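Local coordinates for protein TbpB (Actinobacillus pleuropneumoniae, PDB 3HOL) that probably binds host transferrin at the bacterial surface as the lipoprotein component of the transferrin receptor used for iron acquisition, at residues I301-K306 with I320-K325; S312-K317 with C333-Y338; M327-C332 with G342-Q347; E337-G342 with L358-E363; T381-V386 with V393-D398. All blocks are in the same frame, centred on the assembly; numbering follows the deposited sequence.

Contact 1 of 5, residues I301-K306 with I320-K325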
# COMPACT_ATOMS: atom_id res chain seq x y z
N ILE A 301 7.48 -3.86 2.22
CA ILE A 301 6.92 -4.07 3.55
C ILE A 301 6.99 -5.54 3.91
O ILE A 301 6.31 -6.36 3.31
CB ILE A 301 5.44 -3.50 3.67
CG1 ILE A 301 5.38 -2.03 3.17
CG2 ILE A 301 4.90 -3.62 5.11
CD1 ILE A 301 4.02 -1.30 3.39
N ILE A 302 7.78 -5.87 4.93
CA ILE A 302 7.92 -7.28 5.36
C ILE A 302 7.40 -7.45 6.76
O ILE A 302 7.87 -6.77 7.70
CB ILE A 302 9.40 -7.81 5.29
CG1 ILE A 302 10.00 -7.62 3.89
CG2 ILE A 302 9.48 -9.32 5.78
CD1 ILE A 302 9.21 -8.25 2.74
N ASP A 303 6.44 -8.36 6.91
CA ASP A 303 5.79 -8.64 8.19
C ASP A 303 5.50 -7.33 8.93
O ASP A 303 5.83 -7.19 10.12
CB ASP A 303 6.64 -9.61 9.03
CG ASP A 303 5.99 -9.98 10.34
OD1 ASP A 303 4.74 -10.06 10.40
OD2 ASP A 303 6.74 -10.17 11.33
N GLY A 304 4.92 -6.38 8.20
CA GLY A 304 4.47 -5.11 8.77
C GLY A 304 5.49 -3.99 8.75
O GLY A 304 5.11 -2.81 8.85
N LYS A 305 6.77 -4.31 8.62
CA LYS A 305 7.85 -3.29 8.70
C LYS A 305 8.34 -2.82 7.31
O LYS A 305 8.59 -3.63 6.41
CB LYS A 305 9.01 -3.82 9.55
CG LYS A 305 10.20 -2.82 9.78
CD LYS A 305 11.05 -3.25 11.00
CE LYS A 305 12.32 -2.41 11.19
NZ LYS A 305 12.08 -1.00 11.64
N LYS A 306 8.47 -1.50 7.16
CA LYS A 306 8.89 -0.87 5.92
C LYS A 306 10.41 -0.96 5.73
O LYS A 306 11.17 -0.55 6.61
CB LYS A 306 8.46 0.60 5.89
CG LYS A 306 6.97 0.83 5.56
CD LYS A 306 6.55 2.30 5.67
CE LYS A 306 5.06 2.46 5.27
NZ LYS A 306 4.63 3.90 5.22
N ILE A 320 17.55 -6.50 8.20
CA ILE A 320 16.62 -5.79 9.09
C ILE A 320 15.99 -6.79 10.06
O ILE A 320 15.64 -7.89 9.66
CB ILE A 320 15.49 -5.06 8.28
CG1 ILE A 320 16.04 -4.31 7.04
CG2 ILE A 320 14.69 -4.15 9.18
CD1 ILE A 320 16.97 -3.11 7.32
N GLU A 321 15.88 -6.39 11.34
CA GLU A 321 15.23 -7.19 12.38
C GLU A 321 13.76 -6.86 12.42
O GLU A 321 13.39 -5.68 12.55
CB GLU A 321 15.84 -6.95 13.77
CG GLU A 321 16.76 -8.07 14.25
CD GLU A 321 18.12 -8.01 13.59
OE1 GLU A 321 18.92 -8.94 13.78
OE2 GLU A 321 18.39 -7.02 12.86
N ILE A 322 12.94 -7.89 12.29
CA ILE A 322 11.48 -7.72 12.28
C ILE A 322 10.87 -8.81 13.14
O ILE A 322 10.91 -9.99 12.78
CB ILE A 322 10.87 -7.79 10.84
CG1 ILE A 322 11.70 -6.97 9.84
CG2 ILE A 322 9.42 -7.33 10.88
CD1 ILE A 322 11.22 -7.04 8.37
N ASN A 323 10.31 -8.41 14.28
CA ASN A 323 9.64 -9.33 15.20
C ASN A 323 10.55 -10.51 15.60
O ASN A 323 10.13 -11.68 15.60
CB ASN A 323 8.29 -9.82 14.62
CG ASN A 323 7.23 -8.70 14.50
OD1 ASN A 323 6.18 -8.75 15.14
ND2 ASN A 323 7.50 -7.71 13.66
N GLY A 324 11.81 -10.18 15.91
CA GLY A 324 12.82 -11.16 16.34
C GLY A 324 13.29 -12.15 15.28
O GLY A 324 13.75 -13.23 15.61
N LYS A 325 13.15 -11.78 14.01
CA LYS A 325 13.71 -12.56 12.89
C LYS A 325 14.60 -11.62 12.11
O LYS A 325 14.31 -10.43 12.01
CB LYS A 325 12.61 -13.12 11.98
CG LYS A 325 11.49 -13.82 12.73
CD LYS A 325 10.78 -14.84 11.87
CE LYS A 325 9.64 -15.50 12.65
NZ LYS A 325 9.49 -16.93 12.28
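Ile322 reaches from one hairpin turn into the neighbouring one, where Ile302, Asp303 and Lys305 receive it. Lys305 runs along this isoleucine atom by atom. Its CB lies 3.8 Å from Ile322 CG2. CG, anti to the backbone N (chi1 -177°), carries the chain on, Lys305 CD passing 4.0 Å from Ile322 CG1 and drawing near the carbonyl O of Glu321. CE then meets Ile320 CG2 at 3.6 Å, the lysine and isoleucine side chains crossing at about a right angle, and chi4 bends NZ off the extended line. The lysine thus gives its methylene chain to the contact. At the turn, Ile322 CD1 meets Ile302 CB at 3.7 Å and the carbonyl O of Ile302 at 3.4 Å. At the outer end Asp303 OD2 approaches Asn323 ND2, but the angle is poor and no hydrogen bond joins the two segments. Each loop is closed from within by its own backbone pair, Ile302 with Lys305 and Ile322 with Lys325. Ile302 also touches Leu344 of the adjoining sheet. Two type I' turns, each at the tip of a tight beta hairpin in the C-lobe handle domain, are here packed side by side through aliphatic carbons.

Contact 2 of 5, residues S312-K317 with C333-Y338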
# COMPACT_ATOMS: atom_id res chain seq x y z
N SER A 312 23.74 2.34 -3.23
CA SER A 312 24.70 2.83 -4.19
C SER A 312 24.97 1.79 -5.23
O SER A 312 25.26 2.13 -6.38
CB SER A 312 26.01 3.20 -3.48
OG SER A 312 26.41 2.23 -2.50
N GLY A 313 24.88 0.53 -4.81
CA GLY A 313 25.26 -0.60 -5.66
C GLY A 313 24.26 -0.90 -6.76
O GLY A 313 23.10 -0.50 -6.67
N PHE A 314 24.72 -1.63 -7.77
CA PHE A 314 23.81 -2.19 -8.76
C PHE A 314 22.68 -2.98 -8.07
O PHE A 314 21.51 -2.79 -8.39
CB PHE A 314 24.52 -3.09 -9.76
CG PHE A 314 23.61 -3.58 -10.82
CD1 PHE A 314 23.12 -2.71 -11.77
CD2 PHE A 314 23.19 -4.89 -10.83
CE1 PHE A 314 22.22 -3.14 -12.75
CE2 PHE A 314 22.30 -5.34 -11.79
CZ PHE A 314 21.81 -4.46 -12.76
N THR A 315 23.05 -3.82 -7.12
CA THR A 315 22.11 -4.39 -6.17
C THR A 315 22.61 -4.04 -4.77
O THR A 315 23.80 -3.77 -4.56
CB THR A 315 21.94 -5.92 -6.34
OG1 THR A 315 23.14 -6.61 -5.95
CG2 THR A 315 21.59 -6.29 -7.79
N ASN A 316 21.69 -4.05 -3.81
CA ASN A 316 21.99 -3.67 -2.42
C ASN A 316 21.32 -4.64 -1.45
O ASN A 316 20.12 -4.97 -1.60
CB ASN A 316 21.46 -2.27 -2.13
CG ASN A 316 22.10 -1.22 -3.01
OD1 ASN A 316 23.20 -0.76 -2.73
ND2 ASN A 316 21.39 -0.80 -4.05
N LYS A 317 22.11 -5.10 -0.48
CA LYS A 317 21.63 -5.95 0.60
C LYS A 317 21.11 -5.14 1.79
O LYS A 317 21.75 -4.19 2.25
CB LYS A 317 22.75 -6.86 1.08
CG LYS A 317 22.33 -7.78 2.25
CD LYS A 317 23.48 -8.63 2.81
CE LYS A 317 24.21 -9.41 1.74
NZ LYS A 317 23.75 -10.81 1.63
N CYS A 333 17.22 -2.69 -9.26
CA CYS A 333 18.58 -2.39 -9.73
C CYS A 333 18.81 -0.87 -9.68
O CYS A 333 17.86 -0.07 -9.76
CB CYS A 333 18.72 -2.82 -11.20
SG CYS A 333 18.12 -4.49 -11.62
N SER A 334 20.08 -0.46 -9.61
CA SER A 334 20.45 0.98 -9.57
C SER A 334 19.97 1.79 -10.81
O SER A 334 19.83 3.00 -10.75
CB SER A 334 21.98 1.13 -9.40
OG SER A 334 22.65 0.49 -10.47
N ASN A 335 19.71 1.12 -11.92
CA ASN A 335 19.27 1.78 -13.14
C ASN A 335 17.75 1.72 -13.38
O ASN A 335 17.26 2.14 -14.45
CB ASN A 335 20.03 1.22 -14.35
CG ASN A 335 19.62 -0.22 -14.69
OD1 ASN A 335 19.37 -1.04 -13.82
ND2 ASN A 335 19.59 -0.53 -15.97
N LEU A 336 16.99 1.20 -12.41
CA LEU A 336 15.53 1.17 -12.51
C LEU A 336 14.96 2.02 -11.40
O LEU A 336 15.37 1.87 -10.24
CB LEU A 336 15.00 -0.26 -12.39
CG LEU A 336 15.52 -1.25 -13.45
CD1 LEU A 336 15.13 -2.73 -13.10
CD2 LEU A 336 15.03 -0.84 -14.82
N GLU A 337 14.05 2.93 -11.75
CA GLU A 337 13.51 3.90 -10.78
C GLU A 337 12.06 3.62 -10.37
O GLU A 337 11.59 4.13 -9.32
CB GLU A 337 13.59 5.30 -11.39
CG GLU A 337 15.04 5.78 -11.69
CD GLU A 337 15.53 6.74 -10.64
OE1 GLU A 337 16.66 6.56 -10.13
OE2 GLU A 337 14.78 7.67 -10.30
N TYR A 338 11.34 2.82 -11.17
CA TYR A 338 9.88 2.64 -10.95
C TYR A 338 9.48 1.19 -10.64
O TYR A 338 8.27 0.87 -10.61
CB TYR A 338 9.09 3.17 -12.15
CG TYR A 338 9.33 4.66 -12.37
CD1 TYR A 338 8.57 5.61 -11.70
CD2 TYR A 338 10.34 5.12 -13.24
CE1 TYR A 338 8.78 6.97 -11.89
CE2 TYR A 338 10.57 6.48 -13.43
CZ TYR A 338 9.77 7.39 -12.76
OH TYR A 338 9.99 8.73 -12.93
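A vicinal disulfide, Cys332-Cys333, with a cis peptide bond between its two cysteines, ends a strand of the C-lobe handle domain, and Phe314 packs against it from segment 312-317. The Phe314 ring is brought there by CG lying anti to the backbone N (chi1 -176°). Its far end meets the cysteine: Cys333 CB is 3.8 Å from Phe314 CZ, an off-centre CH-pi contact. The sulfur stands more obliquely, SG 4.6 Å from the ring centroid and 41° off its normal, a sulfur-aromatic contact. Ser334 OG comes obliquely to 3.5 Å from Phe314 CD1, and Asn335 OD1 approaches CE1; the ND2 of that amide is hydrogen-bonded to Asp9. The ring also touches Thr381 of the C-lobe barrel, which places the contact where handle and barrel meet. Residues Cys333 to Leu336 form a type I turn, closed by Leu336 N to Cys333 O. On the other segment, the Asn316 side chain folds back so that its OD1 accepts Gly313 N, while ND2 makes a weak bond to Gly313 O. The segments are joined by one hydrogen bond, Ser334 N to Phe314 O at 3.0 Å with a bent angle of 141°, and the same oxygen also receives the CA-H of Cys333, with CA 3.2 Å away.

Contact 3 of 5, residues M327-C332 with G342-Q347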
# COMPACT_ATOMS: atom_id res chain seq x y z
N MET A 327 15.81 -10.49 8.74
CA MET A 327 15.43 -10.58 7.33
C MET A 327 16.49 -9.91 6.47
O MET A 327 17.05 -8.89 6.87
CB MET A 327 14.07 -9.93 7.09
CG MET A 327 12.93 -10.58 7.85
SD MET A 327 12.80 -12.37 7.67
CE MET A 327 12.32 -12.56 5.94
N VAL A 328 16.76 -10.51 5.31
CA VAL A 328 17.75 -10.03 4.36
C VAL A 328 17.11 -9.88 2.97
O VAL A 328 16.54 -10.84 2.43
CB VAL A 328 18.99 -10.99 4.29
CG1 VAL A 328 20.15 -10.34 3.54
CG2 VAL A 328 19.45 -11.38 5.70
N ALA A 329 17.20 -8.68 2.41
CA ALA A 329 16.70 -8.45 1.06
C ALA A 329 17.84 -7.97 0.20
O ALA A 329 18.62 -7.14 0.63
CB ALA A 329 15.54 -7.42 1.07
N VAL A 330 17.94 -8.50 -1.02
CA VAL A 330 18.90 -8.02 -2.00
C VAL A 330 18.12 -7.50 -3.19
O VAL A 330 17.49 -8.28 -3.93
CB VAL A 330 19.89 -9.14 -2.45
CG1 VAL A 330 20.83 -8.60 -3.51
CG2 VAL A 330 20.69 -9.69 -1.28
N ALA A 331 18.16 -6.20 -3.41
CA ALA A 331 17.24 -5.57 -4.32
C ALA A 331 17.99 -5.04 -5.52
O ALA A 331 19.09 -4.49 -5.36
CB ALA A 331 16.54 -4.41 -3.60
N CYS A 332 17.36 -5.17 -6.68
CA CYS A 332 17.88 -4.69 -7.97
C CYS A 332 16.84 -3.72 -8.50
O CYS A 332 15.64 -3.92 -8.26
CB CYS A 332 18.00 -5.88 -8.94
SG CYS A 332 19.15 -5.65 -10.35
N GLY A 342 14.08 -8.76 -6.41
CA GLY A 342 15.26 -9.41 -5.89
C GLY A 342 14.91 -10.57 -5.04
O GLY A 342 13.86 -11.22 -5.23
N GLN A 343 15.82 -10.83 -4.09
CA GLN A 343 15.75 -12.00 -3.24
C GLN A 343 15.50 -11.61 -1.79
O GLN A 343 15.95 -10.56 -1.32
CB GLN A 343 17.05 -12.83 -3.37
CG GLN A 343 17.19 -13.37 -4.80
CD GLN A 343 18.42 -14.23 -5.02
OE1 GLN A 343 19.09 -14.65 -4.06
NE2 GLN A 343 18.73 -14.50 -6.31
N LEU A 344 14.79 -12.48 -1.10
CA LEU A 344 14.47 -12.24 0.30
C LEU A 344 14.52 -13.57 1.06
O LEU A 344 13.85 -14.53 0.67
CB LEU A 344 13.08 -11.63 0.39
CG LEU A 344 12.48 -11.35 1.75
CD1 LEU A 344 13.14 -10.12 2.41
CD2 LEU A 344 10.99 -11.18 1.55
N TRP A 345 15.30 -13.59 2.13
CA TRP A 345 15.45 -14.76 2.95
C TRP A 345 15.59 -14.37 4.42
O TRP A 345 15.67 -13.18 4.77
CB TRP A 345 16.64 -15.60 2.44
CG TRP A 345 18.01 -14.99 2.60
CD1 TRP A 345 18.79 -15.00 3.73
CD2 TRP A 345 18.79 -14.32 1.58
NE1 TRP A 345 20.00 -14.36 3.48
CE2 TRP A 345 20.01 -13.93 2.18
CE3 TRP A 345 18.55 -13.98 0.25
CZ2 TRP A 345 21.01 -13.25 1.48
CZ3 TRP A 345 19.56 -13.30 -0.46
CH2 TRP A 345 20.77 -12.93 0.17
N GLN A 346 15.57 -15.39 5.28
CA GLN A 346 15.81 -15.21 6.70
C GLN A 346 17.18 -15.77 7.04
O GLN A 346 17.50 -16.91 6.68
CB GLN A 346 14.72 -15.90 7.52
CG GLN A 346 14.86 -15.73 9.04
CD GLN A 346 13.68 -16.32 9.81
OE1 GLN A 346 12.71 -16.79 9.21
NE2 GLN A 346 13.76 -16.31 11.14
N GLN A 347 17.99 -14.98 7.72
CA GLN A 347 19.32 -15.45 8.06
C GLN A 347 19.77 -14.81 9.34
O GLN A 347 20.25 -13.68 9.34
CB GLN A 347 20.33 -15.15 6.94
CG GLN A 347 21.75 -15.71 7.16
CD GLN A 347 22.63 -15.64 5.90
OE1 GLN A 347 23.44 -16.52 5.66
NE2 GLN A 347 22.45 -14.60 5.09
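Val328 lies over one face of the Trp345 indole, its CB 3.9 Å from the centroid of the five-membered ring and 23° off the normal, a CH-pi contact. CG1 of the valine spreads toward the six-membered ring, 3.7 Å from Trp345 CZ2. Val330 CG2 comes in obliquely, 3.6 Å from Trp345 CH2. A chi1 of 67° sets Trp345 CG between its backbone N and carbonyl carbon, which lays the indole across toward the valine strand; Gln343 CB and Gln347 CB flank it in the ring plane. Beneath, the hydrogen-bonded pairs Val328-Trp345 and Val330-Gln343 fix the register with four backbone bonds, Val328 N to Trp345 O being 2.9 Å long. On the other face of the sheet, that of Met327, Ala329 and Leu344, Met327 curls through chi2 and chi3 until CE lies 3.6 Å from Trp345 O, and Ala329 CB meets Leu344 CD1 at 3.9 Å. Farther out, Lys317 and Pro353 touch the tryptophan, while Leu300 touches Ala329 and Ile302 touches Leu344. Near the disulfide end, Gly342 brings its CA close to Val330 O. The two strands run antiparallel at 175°, as neighbouring arms of a beta hairpin in the antiparallel sheet of the C-lobe handle domain.

Contact 4 of 5, residues E337-G342 with L358-E363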
# COMPACT_ATOMS: atom_id res chain seq x y z
N GLU A 337 14.05 2.93 -11.75
CA GLU A 337 13.51 3.90 -10.78
C GLU A 337 12.06 3.62 -10.37
O GLU A 337 11.59 4.13 -9.32
CB GLU A 337 13.59 5.30 -11.39
CG GLU A 337 15.04 5.78 -11.69
CD GLU A 337 15.53 6.74 -10.64
OE1 GLU A 337 16.66 6.56 -10.13
OE2 GLU A 337 14.78 7.67 -10.30
N TYR A 338 11.34 2.82 -11.17
CA TYR A 338 9.88 2.64 -10.95
C TYR A 338 9.48 1.19 -10.64
O TYR A 338 8.27 0.87 -10.61
CB TYR A 338 9.09 3.17 -12.15
CG TYR A 338 9.33 4.66 -12.37
CD1 TYR A 338 8.57 5.61 -11.70
CD2 TYR A 338 10.34 5.12 -13.24
CE1 TYR A 338 8.78 6.97 -11.89
CE2 TYR A 338 10.57 6.48 -13.43
CZ TYR A 338 9.77 7.39 -12.76
OH TYR A 338 9.99 8.73 -12.93
N MET A 339 10.49 0.34 -10.42
CA MET A 339 10.33 -1.06 -10.02
C MET A 339 11.57 -1.50 -9.26
O MET A 339 12.60 -0.86 -9.33
CB MET A 339 10.12 -1.96 -11.26
CG MET A 339 11.27 -1.93 -12.32
SD MET A 339 11.21 -3.37 -13.42
CE MET A 339 11.02 -4.75 -12.27
N LYS A 340 11.43 -2.60 -8.51
CA LYS A 340 12.50 -3.24 -7.75
C LYS A 340 12.18 -4.72 -7.75
O LYS A 340 11.00 -5.09 -7.70
CB LYS A 340 12.47 -2.78 -6.29
CG LYS A 340 13.01 -1.36 -6.03
CD LYS A 340 14.54 -1.34 -6.14
CE LYS A 340 15.17 -0.04 -5.67
NZ LYS A 340 15.59 0.76 -6.85
N PHE A 341 13.22 -5.56 -7.79
CA PHE A 341 13.01 -7.01 -7.68
C PHE A 341 14.22 -7.59 -6.99
O PHE A 341 15.26 -6.95 -6.92
CB PHE A 341 12.76 -7.67 -9.05
CG PHE A 341 13.95 -7.61 -10.01
CD1 PHE A 341 14.98 -8.56 -9.95
CD2 PHE A 341 14.02 -6.59 -10.98
CE1 PHE A 341 16.08 -8.50 -10.85
CE2 PHE A 341 15.13 -6.52 -11.89
CZ PHE A 341 16.14 -7.46 -11.81
N GLY A 342 14.08 -8.76 -6.41
CA GLY A 342 15.26 -9.41 -5.89
C GLY A 342 14.91 -10.57 -5.04
O GLY A 342 13.86 -11.22 -5.23
N LEU A 358 11.54 -14.78 -3.67
CA LEU A 358 11.79 -13.68 -4.60
C LEU A 358 10.68 -12.63 -4.46
O LEU A 358 9.59 -12.96 -4.02
CB LEU A 358 11.81 -14.20 -6.04
CG LEU A 358 12.82 -15.34 -6.29
CD1 LEU A 358 12.49 -15.96 -7.67
CD2 LEU A 358 14.21 -14.78 -6.29
N PHE A 359 10.95 -11.38 -4.83
CA PHE A 359 9.91 -10.36 -4.83
C PHE A 359 10.03 -9.49 -6.07
O PHE A 359 11.14 -9.33 -6.65
CB PHE A 359 9.96 -9.49 -3.54
CG PHE A 359 11.18 -8.60 -3.46
CD1 PHE A 359 11.18 -7.34 -4.05
CD2 PHE A 359 12.34 -9.04 -2.80
CE1 PHE A 359 12.32 -6.51 -3.99
CE2 PHE A 359 13.50 -8.22 -2.74
CZ PHE A 359 13.50 -6.97 -3.32
N LEU A 360 8.89 -8.95 -6.49
CA LEU A 360 8.86 -7.92 -7.53
C LEU A 360 7.84 -6.86 -7.16
O LEU A 360 6.71 -7.21 -6.79
CB LEU A 360 8.50 -8.52 -8.90
CG LEU A 360 8.62 -7.44 -10.00
CD1 LEU A 360 9.44 -7.93 -11.18
CD2 LEU A 360 7.23 -6.89 -10.46
N GLN A 361 8.23 -5.60 -7.27
CA GLN A 361 7.30 -4.49 -7.10
C GLN A 361 7.45 -3.50 -8.26
O GLN A 361 8.54 -3.25 -8.73
CB GLN A 361 7.55 -3.77 -5.76
CG GLN A 361 7.62 -4.76 -4.54
CD GLN A 361 7.41 -4.01 -3.20
OE1 GLN A 361 6.58 -4.42 -2.36
NE2 GLN A 361 8.11 -2.90 -3.03
N GLY A 362 6.34 -2.93 -8.71
CA GLY A 362 6.41 -1.97 -9.81
C GLY A 362 5.25 -0.98 -9.73
O GLY A 362 4.18 -1.31 -9.19
N GLU A 363 5.49 0.22 -10.24
CA GLU A 363 4.50 1.30 -10.31
C GLU A 363 4.07 1.39 -11.76
O GLU A 363 4.82 1.95 -12.57
CB GLU A 363 5.17 2.63 -9.87
CG GLU A 363 5.79 2.54 -8.48
CD GLU A 363 6.79 3.67 -8.16
OE1 GLU A 363 6.77 4.72 -8.82
OE2 GLU A 363 7.60 3.47 -7.23
O HOH W 1 10.14 3.30 -7.20
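The Phe359 ring lies flat across the backbone of Gly342, with the glycine N 3.5 Å above the ring plane and over its centre. Gly342 CA sits over the same face, 4.2 Å from the centroid, in a CH-pi contact. With CG between the backbone N and carbonyl carbon (chi1 69°), the phenylalanine folds toward the partner strand, where a residue without a side chain lets the ring come down onto the peptide. The reverse face of the sheet carries Met339, Phe341 and Leu360. Met339 bends at chi3, bringing CE to 3.7 Å from Leu360 CD1, and Phe341 CB approaches the same methyl at 4.0 Å. The Phe341 ring itself leads away, toward Cys333 and the barrel residues Thr381 and Val500.

At the other end, Glu363 and Tyr338 cross almost perpendicularly, the carboxylate and ring planes 86° apart, with OE1 at the ring edge 3.5 Å from Tyr338 CD1. Glu363 OE2 forms a salt bridge with Lys15, accepts the N-H of Ala297 and takes a hydrogen from a water that also donates to Glu337 O. Gln361, on the Phe359 face, extends its NE2 to the carbonyls of Val299 and Ala297. Five backbone hydrogen bonds join the segments; Gln361 N to Lys340 O, at 2.8 Å and 175°, is nearly straight. This is a regular antiparallel beta hairpin of the C-lobe handle domain, with its Met339-Phe341-Leu360 face turned to the neighbouring barrel.

Contact 5 of 5, residues T381-V386 with V393-D398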
# COMPACT_ATOMS: atom_id res chain seq x y z
N THR A 381 18.21 -7.87 -16.10
CA THR A 381 18.72 -9.07 -15.46
C THR A 381 17.57 -9.78 -14.71
O THR A 381 16.42 -9.39 -14.85
CB THR A 381 19.95 -8.73 -14.58
OG1 THR A 381 20.50 -9.93 -14.06
CG2 THR A 381 19.62 -7.79 -13.41
N TRP A 382 17.88 -10.82 -13.93
CA TRP A 382 16.84 -11.56 -13.25
C TRP A 382 17.40 -12.27 -12.03
O TRP A 382 18.62 -12.34 -11.85
CB TRP A 382 16.12 -12.49 -14.24
CG TRP A 382 16.97 -13.55 -14.93
CD1 TRP A 382 18.19 -13.39 -15.54
CD2 TRP A 382 16.62 -14.94 -15.11
NE1 TRP A 382 18.63 -14.59 -16.09
CE2 TRP A 382 17.69 -15.56 -15.82
CE3 TRP A 382 15.50 -15.71 -14.74
CZ2 TRP A 382 17.67 -16.92 -16.16
CZ3 TRP A 382 15.48 -17.05 -15.07
CH2 TRP A 382 16.56 -17.65 -15.78
N ASP A 383 16.50 -12.72 -11.16
CA ASP A 383 16.77 -13.59 -10.02
C ASP A 383 15.80 -14.76 -10.16
O ASP A 383 14.61 -14.58 -10.52
CB ASP A 383 16.52 -12.88 -8.67
CG ASP A 383 17.58 -11.86 -8.34
OD1 ASP A 383 18.73 -12.26 -8.03
OD2 ASP A 383 17.28 -10.64 -8.35
N ALA A 384 16.29 -15.97 -9.88
CA ALA A 384 15.53 -17.17 -10.14
C ALA A 384 16.12 -18.36 -9.41
O ALA A 384 17.30 -18.38 -9.07
CB ALA A 384 15.46 -17.47 -11.65
N GLN A 385 15.27 -19.35 -9.20
CA GLN A 385 15.71 -20.66 -8.80
C GLN A 385 14.97 -21.69 -9.61
O GLN A 385 13.76 -21.59 -9.83
CB GLN A 385 15.50 -20.85 -7.31
CG GLN A 385 16.12 -22.10 -6.80
CD GLN A 385 15.71 -22.35 -5.38
OE1 GLN A 385 16.02 -21.56 -4.50
NE2 GLN A 385 14.99 -23.44 -5.14
N VAL A 386 15.73 -22.67 -10.12
CA VAL A 386 15.17 -23.77 -10.87
C VAL A 386 15.60 -25.04 -10.15
O VAL A 386 16.77 -25.16 -9.79
CB VAL A 386 15.61 -23.79 -12.34
CG1 VAL A 386 14.87 -24.91 -13.09
CG2 VAL A 386 15.34 -22.43 -13.05
N VAL A 393 20.51 -21.41 -9.86
CA VAL A 393 20.08 -20.03 -9.53
C VAL A 393 20.59 -19.00 -10.54
O VAL A 393 21.65 -19.17 -11.20
CB VAL A 393 20.46 -19.57 -8.08
CG1 VAL A 393 19.97 -20.57 -7.00
CG2 VAL A 393 21.96 -19.32 -7.94
N ALA A 394 19.78 -17.96 -10.71
CA ALA A 394 20.14 -16.76 -11.40
C ALA A 394 20.23 -15.68 -10.32
O ALA A 394 19.33 -15.54 -9.49
CB ALA A 394 19.10 -16.43 -12.44
N THR A 395 21.34 -14.95 -10.31
CA THR A 395 21.54 -13.89 -9.35
C THR A 395 21.83 -12.57 -10.06
O THR A 395 22.84 -12.46 -10.72
CB THR A 395 22.71 -14.23 -8.45
OG1 THR A 395 22.38 -15.42 -7.74
CG2 THR A 395 22.99 -13.11 -7.45
N ALA A 396 20.94 -11.58 -9.89
CA ALA A 396 20.98 -10.30 -10.61
C ALA A 396 22.39 -9.70 -10.65
O ALA A 396 23.05 -9.57 -9.62
CB ALA A 396 19.98 -9.29 -9.99
N ASP A 397 22.83 -9.34 -11.85
CA ASP A 397 24.17 -8.75 -12.03
C ASP A 397 24.17 -7.78 -13.21
O ASP A 397 23.18 -7.67 -13.93
CB ASP A 397 25.24 -9.85 -12.13
CG ASP A 397 25.24 -10.59 -13.50
OD1 ASP A 397 25.38 -9.97 -14.56
OD2 ASP A 397 25.17 -11.83 -13.53
N ASP A 398 25.26 -7.04 -13.38
CA ASP A 398 25.30 -6.00 -14.42
C ASP A 398 26.31 -6.27 -15.55
O ASP A 398 26.61 -5.37 -16.34
CB ASP A 398 25.57 -4.63 -13.80
CG ASP A 398 26.92 -4.53 -13.14
OD1 ASP A 398 27.65 -5.54 -13.01
OD2 ASP A 398 27.24 -3.41 -12.72
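Ala394 CB sits over the centre of one face of the Trp382 six-membered ring, 3.9 Å from the centroid and 17° off the normal, a CH-pi contact. Trp382 CG lies between the backbone N and the carbonyl carbon (chi1 60°), which sets the indole against Ala394, and its NE1 donates to the carbonyl of Phe422. A second flat group is the Asp383 carboxylate. Ala396 N meets its OD1 at 3.0 Å from above the carboxylate plane, 55° out of it, in a bond that is nonetheless almost straight at the hydrogen. OD2 lies beside Ala396 CB at 3.4 Å, and OD1 also takes a weak hydrogen bond from Gln343 of the handle domain. The two strands are arms of an antiparallel beta hairpin in the C-lobe barrel, whose ladder is regular at Ala384-Ala394: Ala384 N to Ala394 O and Ala394 N to Ala384 O, with the two CB atoms 3.9 Å apart. Past Ala394 the second arm leaves strand geometry, and side chains take over as acceptors. Thr381 OG1, anti to its own backbone N, accepts Asp397 N at 3.3 Å. The same threonine hydroxyl is hydrogen-bonded to the carbonyl of Tyr404, while its CG2 packs 3.8 Å from Ala396 CB. On the face away from the two alanines, the Gln385 and Val393 side chains cross at a slant, Gln385 CG 4.1 Å from Val393 CG1, and Gln385 NE2 turns to Ser387 OG.

Contacts 1 to 4 lie in the C-lobe handle domain and contact 5 in the adjoining barrel. Contacts 3 and 4, centres about 12 Å apart, share Gly342 and join three successive strands of one sheet; the backbone bond Cys332 N to Phe341 O, 2.8 Å, links them. Contacts 1 and 2 sit at the two ends of strand 315-322, about 21 Å apart between centres, and pair with contact 3 through Ile320 O to Met327 N and Asn316 O to Ala331 N. The disulfide ties contact 3 to contact 2. Contact 5 meets the handle at contact 2, Phe314 CE2 lying 3.3 Å from Asp397 O. Contact 1 stays about 14 Å from contact 5 at the nearest atoms.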